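Local coordinates for protein xylulokinase (Brucella ovis, PDB 5VM1) that probably catalyses the ATP-dependent phosphorylation of D-xylulose to D-xylulose 5-phosphate, as a member of the FGGY family of carbohydrate kinases, at residues 125-131 against 276-280; 249-255 against 451-457; 262-266 against 301-306. One frame throughout, in Å; residues are numbered along the deposited sequence.

Interaction 1 (125-131 against 276-280); sequences RAITGNI and YQPKP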
# COMPACT_ATOMS: atom_id res chain seq x y z
N ARG A 125 -15.28 13.45 -1.49
CA ARG A 125 -14.50 13.19 -2.71
C ARG A 125 -13.94 14.46 -3.31
O ARG A 125 -12.89 14.41 -3.96
CB ARG A 125 -15.27 12.45 -3.78
CG ARG A 125 -16.45 13.14 -4.34
CD ARG A 125 -17.57 12.20 -4.09
NE ARG A 125 -17.07 11.14 -3.22
CZ ARG A 125 -16.92 9.90 -3.60
NH1 ARG A 125 -17.25 9.56 -4.83
NH2 ARG A 125 -16.45 9.01 -2.74
N ALA A 126 -14.64 15.59 -3.14
CA ALA A 126 -14.13 16.84 -3.67
C ALA A 126 -12.84 17.25 -2.96
O ALA A 126 -11.87 17.67 -3.61
CB ALA A 126 -15.20 17.91 -3.56
N ILE A 127 -12.78 17.09 -1.64
CA ILE A 127 -11.61 17.52 -0.89
C ILE A 127 -10.53 16.43 -0.82
O ILE A 127 -9.34 16.72 -0.95
CB ILE A 127 -12.04 18.01 0.51
CG1 ILE A 127 -12.99 19.21 0.35
CG2 ILE A 127 -10.83 18.42 1.33
CD1 ILE A 127 -13.47 19.85 1.67
N THR A 128 -10.90 15.16 -0.64
CA THR A 128 -9.88 14.12 -0.59
C THR A 128 -9.56 13.51 -1.95
O THR A 128 -8.48 12.94 -2.11
CB THR A 128 -10.30 12.96 0.33
OG1 THR A 128 -11.26 12.14 -0.35
CG2 THR A 128 -10.86 13.41 1.66
N GLY A 129 -10.48 13.59 -2.92
CA GLY A 129 -10.33 12.89 -4.18
C GLY A 129 -10.51 11.38 -4.12
O GLY A 129 -10.19 10.70 -5.09
N ASN A 130 -11.01 10.83 -3.01
CA ASN A 130 -11.10 9.39 -2.83
C ASN A 130 -12.46 9.00 -2.26
O ASN A 130 -13.15 9.78 -1.59
CB ASN A 130 -9.99 8.85 -1.90
CG ASN A 130 -8.59 9.13 -2.43
OD1 ASN A 130 -8.12 8.46 -3.33
ND2 ASN A 130 -7.89 10.11 -1.82
N ILE A 131 -12.84 7.75 -2.53
CA ILE A 131 -13.96 7.13 -1.85
C ILE A 131 -13.63 6.98 -0.37
O ILE A 131 -12.47 6.75 0.01
CB ILE A 131 -14.26 5.77 -2.50
CG1 ILE A 131 -14.77 5.95 -3.93
CG2 ILE A 131 -15.22 4.94 -1.64
CD1 ILE A 131 -14.87 4.66 -4.73
N TYR A 276 -1.96 16.41 -8.65
CA TYR A 276 -3.08 15.74 -8.01
C TYR A 276 -4.13 15.41 -9.06
O TYR A 276 -4.71 16.31 -9.67
CB TYR A 276 -3.64 16.61 -6.89
CG TYR A 276 -4.98 16.19 -6.35
CD1 TYR A 276 -5.17 14.97 -5.69
CD2 TYR A 276 -6.07 17.05 -6.47
CE1 TYR A 276 -6.42 14.63 -5.18
CE2 TYR A 276 -7.29 16.72 -5.99
CZ TYR A 276 -7.47 15.53 -5.35
OH TYR A 276 -8.74 15.29 -4.90
N GLN A 277 -4.39 14.12 -9.25
CA GLN A 277 -5.19 13.63 -10.38
C GLN A 277 -6.25 12.66 -9.88
O GLN A 277 -6.19 11.45 -10.13
CB GLN A 277 -4.26 12.98 -11.40
CG GLN A 277 -3.09 13.84 -11.76
CD GLN A 277 -2.16 13.19 -12.74
OE1 GLN A 277 -0.97 13.51 -12.79
NE2 GLN A 277 -2.69 12.28 -13.54
N PRO A 278 -7.28 13.17 -9.21
CA PRO A 278 -8.29 12.27 -8.66
C PRO A 278 -9.23 11.73 -9.72
O PRO A 278 -9.50 12.35 -10.75
CB PRO A 278 -9.05 13.18 -7.68
CG PRO A 278 -8.96 14.53 -8.32
CD PRO A 278 -7.57 14.58 -8.91
N LYS A 279 -9.77 10.57 -9.42
CA LYS A 279 -10.80 9.99 -10.26
C LYS A 279 -11.62 9.03 -9.40
O LYS A 279 -11.68 7.83 -9.68
CB LYS A 279 -10.19 9.25 -11.45
CG LYS A 279 -11.12 9.09 -12.66
CD LYS A 279 -11.50 10.43 -13.18
CE LYS A 279 -11.85 10.43 -14.64
NZ LYS A 279 -11.78 11.85 -15.12
N PRO A 280 -12.27 9.51 -8.34
CA PRO A 280 -13.05 8.58 -7.49
C PRO A 280 -14.24 7.99 -8.21
O PRO A 280 -14.79 6.99 -7.75
CB PRO A 280 -13.48 9.46 -6.30
CG PRO A 280 -13.47 10.85 -6.84
CD PRO A 280 -12.35 10.90 -7.86
O HOH W 1 -8.90 9.58 -7.17
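Most of this contact is van der Waals packing around the C-terminal end of helix 122-128. P280 buries the largest area: its CG lies 3.9 Å from CB of R125 and its CD 3.5 Å from O of G129, while its O sits 3.8 Å from CD1 of I131. P280 CB also lies over one face of the R125 guanidinium, whose NH2 makes a salt bridge with D119. At G129, where the chain leaves the helix with positive phi, CA comes within 3.0 Å of Y276 OH and 3.7 Å of P278 CB. A side chain here would clash with both residues. The contact joins the N-terminal FGGY family region to the C-terminal one, whose loop 276-280 runs between strands 267-273 and 285-288 of the seven-stranded sheet. Direct hydrogen bonds between 125-131 and 276-280 are absent; one water bridges them instead, donating to G129 O at 2.7 Å and accepting from K279 N at 2.6 Å. T128 OG1 accepts from N130 N at 3.0 Å, forming an ST turn, and also bonds to F124 O. N130, about 8 Å from the predicted substrate-binding H88 between side chains, reaches A286 N on strand 285-288 with OD1.

Interaction 2 (249-255 against 451-457); sequences CGMGTVK and FTICTPP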
# COMPACT_ATOMS: atom_id res chain seq x y z
N CYS A 249 8.97 4.49 -3.10
CA CYS A 249 10.29 5.10 -2.93
C CYS A 249 11.38 4.06 -2.95
O CYS A 249 12.46 4.30 -3.49
CB CYS A 249 10.37 5.89 -1.63
SG CYS A 249 9.47 7.44 -1.60
N GLY A 250 11.13 2.88 -2.37
CA GLY A 250 12.11 1.81 -2.45
C GLY A 250 12.30 1.31 -3.87
O GLY A 250 13.39 0.86 -4.23
N MET A 251 11.25 1.37 -4.68
CA MET A 251 11.28 0.84 -6.03
C MET A 251 11.72 1.85 -7.08
O MET A 251 11.95 1.46 -8.23
CB MET A 251 9.90 0.35 -6.43
CG MET A 251 9.95 -0.69 -7.51
SD MET A 251 9.96 -2.24 -6.65
CE MET A 251 8.37 -1.96 -5.79
N GLY A 252 11.85 3.13 -6.73
CA GLY A 252 12.11 4.16 -7.72
C GLY A 252 10.89 4.65 -8.46
O GLY A 252 11.03 5.33 -9.49
N THR A 253 9.69 4.34 -7.98
CA THR A 253 8.47 4.75 -8.67
C THR A 253 8.01 6.12 -8.14
O THR A 253 7.09 6.24 -7.34
CB THR A 253 7.39 3.70 -8.49
OG1 THR A 253 7.97 2.42 -8.73
CG2 THR A 253 6.29 3.94 -9.48
N VAL A 254 8.71 7.16 -8.57
CA VAL A 254 8.44 8.51 -8.09
C VAL A 254 8.29 9.52 -9.24
O VAL A 254 7.80 10.63 -9.03
CB VAL A 254 9.53 8.95 -7.11
CG1 VAL A 254 9.55 8.04 -5.91
CG2 VAL A 254 10.87 8.91 -7.79
N LYS A 255 8.71 9.12 -10.52
CA LYS A 255 8.53 10.09 -11.61
C LYS A 255 7.22 9.85 -12.35
O LYS A 255 6.73 8.72 -12.38
CB LYS A 255 9.68 10.03 -12.61
CG LYS A 255 11.02 10.56 -12.11
CD LYS A 255 12.00 10.80 -13.24
CE LYS A 255 12.60 9.51 -13.80
NZ LYS A 255 13.81 9.84 -14.66
N PHE A 451 14.66 12.91 -5.62
CA PHE A 451 14.57 12.18 -6.89
C PHE A 451 15.91 11.59 -7.31
O PHE A 451 15.93 10.63 -8.08
CB PHE A 451 14.02 13.06 -8.01
CG PHE A 451 12.55 13.33 -7.89
CD1 PHE A 451 11.63 12.32 -8.11
CD2 PHE A 451 12.08 14.59 -7.58
CE1 PHE A 451 10.25 12.56 -8.00
CE2 PHE A 451 10.71 14.83 -7.47
CZ PHE A 451 9.80 13.81 -7.69
N THR A 452 17.02 12.13 -6.82
CA THR A 452 18.30 11.49 -7.12
C THR A 452 18.57 10.30 -6.21
O THR A 452 19.41 9.46 -6.55
CB THR A 452 19.47 12.49 -7.04
OG1 THR A 452 19.74 12.86 -5.68
CG2 THR A 452 19.12 13.73 -7.82
N ILE A 453 17.86 10.16 -5.11
CA ILE A 453 18.09 9.04 -4.19
C ILE A 453 17.22 7.84 -4.55
O ILE A 453 17.69 6.70 -4.61
CB ILE A 453 17.87 9.50 -2.74
CG1 ILE A 453 18.82 10.66 -2.42
CG2 ILE A 453 18.09 8.36 -1.79
CD1 ILE A 453 20.26 10.39 -2.78
N CYS A 454 15.93 8.07 -4.80
CA CYS A 454 14.96 7.00 -5.04
C CYS A 454 15.03 6.52 -6.48
O CYS A 454 14.15 6.77 -7.31
CB CYS A 454 13.56 7.49 -4.69
SG CYS A 454 13.35 7.95 -2.96
N THR A 455 16.10 5.75 -6.78
CA THR A 455 16.40 5.21 -8.09
C THR A 455 15.75 3.84 -8.27
O THR A 455 15.47 3.14 -7.28
CB THR A 455 17.92 5.08 -8.29
OG1 THR A 455 18.50 4.23 -7.30
CG2 THR A 455 18.63 6.46 -8.23
N PRO A 456 15.46 3.43 -9.50
CA PRO A 456 14.93 2.07 -9.71
C PRO A 456 16.01 1.04 -9.44
O PRO A 456 17.21 1.35 -9.51
CB PRO A 456 14.51 2.08 -11.19
CG PRO A 456 15.34 3.17 -11.82
CD PRO A 456 15.52 4.22 -10.74
N PRO A 457 15.64 -0.18 -9.08
CA PRO A 457 16.64 -1.23 -8.89
C PRO A 457 17.11 -1.76 -10.23
O PRO A 457 16.56 -1.46 -11.28
CB PRO A 457 15.89 -2.30 -8.09
CG PRO A 457 14.44 -2.07 -8.44
CD PRO A 457 14.30 -0.59 -8.63
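G252 is the first residue to leave the helical path after helix 243-251, with positive phi, and 451-457 passes directly against it: the CA atoms of G252 and P456 are 4.0 Å apart. Two CA-H...O contacts mark the approach, P456 CA to M251 O at 3.4 Å and G252 CA to C454 O at 3.3 Å. A CB on G252 would run into T455 and P456. The helix begins at D243, the predicted proton acceptor, and its far end here meets the connection from helix 450-453 to edge strand 459-463 of the seven-stranded sheet. P457 CD packs on the backbone O of M251 at 3.1 Å. Among the side chains, C454 has SG 3.9 Å from C249 CB and CB 4.2 Å from V254 CG1. F451 reaches V254 with CD1 3.5 Å from CG2, its ring edge facing V254 O. R439 of helix 433-446 bonds to the carbonyls of both C249 and T455. With no conventional hydrogen bond between the segments, the fit depends on close backbone approach and apolar contact.

Interaction 3 (262-266 against 301-306); sequences SLGTS and ILSAAS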
# COMPACT_ATOMS: atom_id res chain seq x y z
N SER A 262 1.72 -4.83 -8.16
CA SER A 262 2.00 -5.73 -7.05
C SER A 262 1.03 -6.91 -7.11
O SER A 262 -0.18 -6.73 -6.93
CB SER A 262 1.89 -4.99 -5.73
OG SER A 262 1.94 -5.90 -4.66
N LEU A 263 1.55 -8.11 -7.37
CA LEU A 263 0.70 -9.30 -7.40
C LEU A 263 0.70 -9.96 -6.04
O LEU A 263 1.03 -11.13 -5.88
CB LEU A 263 1.16 -10.27 -8.48
CG LEU A 263 1.02 -9.65 -9.87
CD1 LEU A 263 1.66 -10.54 -10.88
CD2 LEU A 263 -0.42 -9.38 -10.23
N GLY A 264 0.28 -9.17 -5.05
CA GLY A 264 0.09 -9.67 -3.71
C GLY A 264 -1.32 -10.20 -3.52
O GLY A 264 -2.09 -10.35 -4.47
N THR A 265 -1.67 -10.45 -2.25
CA THR A 265 -3.00 -10.97 -1.94
C THR A 265 -4.06 -10.18 -2.66
O THR A 265 -4.95 -10.74 -3.30
CB THR A 265 -3.23 -10.95 -0.43
OG1 THR A 265 -2.56 -12.06 0.16
CG2 THR A 265 -4.72 -11.01 -0.11
N SER A 266 -3.94 -8.86 -2.61
CA SER A 266 -4.68 -7.95 -3.47
C SER A 266 -3.73 -7.38 -4.49
O SER A 266 -2.53 -7.26 -4.23
CB SER A 266 -5.33 -6.86 -2.65
OG SER A 266 -6.27 -7.46 -1.79
N ILE A 301 -7.08 -4.06 -7.01
CA ILE A 301 -7.78 -5.28 -7.38
C ILE A 301 -7.96 -6.11 -6.12
O ILE A 301 -6.97 -6.57 -5.53
CB ILE A 301 -6.98 -6.06 -8.43
CG1 ILE A 301 -6.90 -5.26 -9.73
CG2 ILE A 301 -7.55 -7.49 -8.63
CD1 ILE A 301 -5.72 -5.62 -10.55
N LEU A 302 -9.21 -6.31 -5.70
CA LEU A 302 -9.42 -6.90 -4.38
C LEU A 302 -8.94 -8.36 -4.30
O LEU A 302 -8.59 -8.82 -3.20
CB LEU A 302 -10.88 -6.79 -3.96
CG LEU A 302 -11.28 -5.36 -3.61
CD1 LEU A 302 -12.69 -5.34 -3.08
CD2 LEU A 302 -10.26 -4.68 -2.66
N SER A 303 -8.90 -9.10 -5.41
CA SER A 303 -8.42 -10.47 -5.35
C SER A 303 -7.51 -10.72 -6.53
O SER A 303 -7.97 -10.85 -7.67
CB SER A 303 -9.56 -11.47 -5.32
OG SER A 303 -10.33 -11.31 -4.14
N ALA A 304 -6.21 -10.78 -6.25
CA ALA A 304 -5.22 -11.07 -7.28
C ALA A 304 -4.58 -12.40 -6.93
O ALA A 304 -5.03 -13.45 -7.43
CB ALA A 304 -4.19 -9.94 -7.40
N ALA A 305 -3.54 -12.44 -6.09
CA ALA A 305 -2.96 -13.71 -5.69
C ALA A 305 -3.95 -14.55 -4.90
O ALA A 305 -3.93 -15.78 -4.99
CB ALA A 305 -1.69 -13.46 -4.87
N SER A 306 -4.86 -13.91 -4.17
CA SER A 306 -5.83 -14.68 -3.41
C SER A 306 -6.84 -15.36 -4.31
O SER A 306 -7.44 -16.37 -3.91
CB SER A 306 -6.54 -13.77 -2.41
OG SER A 306 -7.44 -12.91 -3.07
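Backbone amides at the start of helix 305-315 point into the carbonyls of the turn 264-266. A305 N donates to G264 O at 3.0 Å, and T265 O accepts from both A304 N at 3.2 Å and S306 N at 3.3 Å. A304 occupies the N-cap position, so the amides of A305 and S306, which have no acceptor in a preceding helical turn, find theirs on the neighbouring loop. Further out, S266 OG donates to L302 O at 3.0 Å. The turn closes the hairpin of strands 259-263 and 267-273, and the SLGTS sequence of 262-266 fits the second phosphate-binding loop of the actin-like ATPase fold; a role near the ATP phosphates is therefore likely by family, though no nucleotide is present among these atoms. Strand 295-301 pairs with 267-273 on the far side of the hairpin, with I301 bonded to G267 through the backbone, and delivers the chain to the helix start. Around these bonds the packing is made by small groups: A304 CB lies 3.6 Å from G264 O, A305 CB 3.7 Å from L263 O, and S306 CB 4.0 Å from T265 CG2. On helix 367-390, the side chains of L263 and I301 both rest on I382.

How the interactions relate
All three contacts are partly buried, but interaction 3 lies nearest the middle, its centre about 12 Å from that of the chain, against about 17 Å for interaction 1 and 16 Å for interaction 2. Only interaction 3 is held by direct hydrogen bonds; interaction 1 substitutes a water and interaction 2 relies on CA-H...O contacts and apolar packing, and in both a positive-phi glycine just after a helix meets a proline-containing chain. One partner in each contact belongs or leads to the seven-stranded sheet: interaction 3 joins its inner strands to a helix, while 276-280 and 451-457 lead toward its outermost strands, 285-288 and 459-463. Helix 243-251 of interaction 2 precedes strand 259-263 of interaction 3.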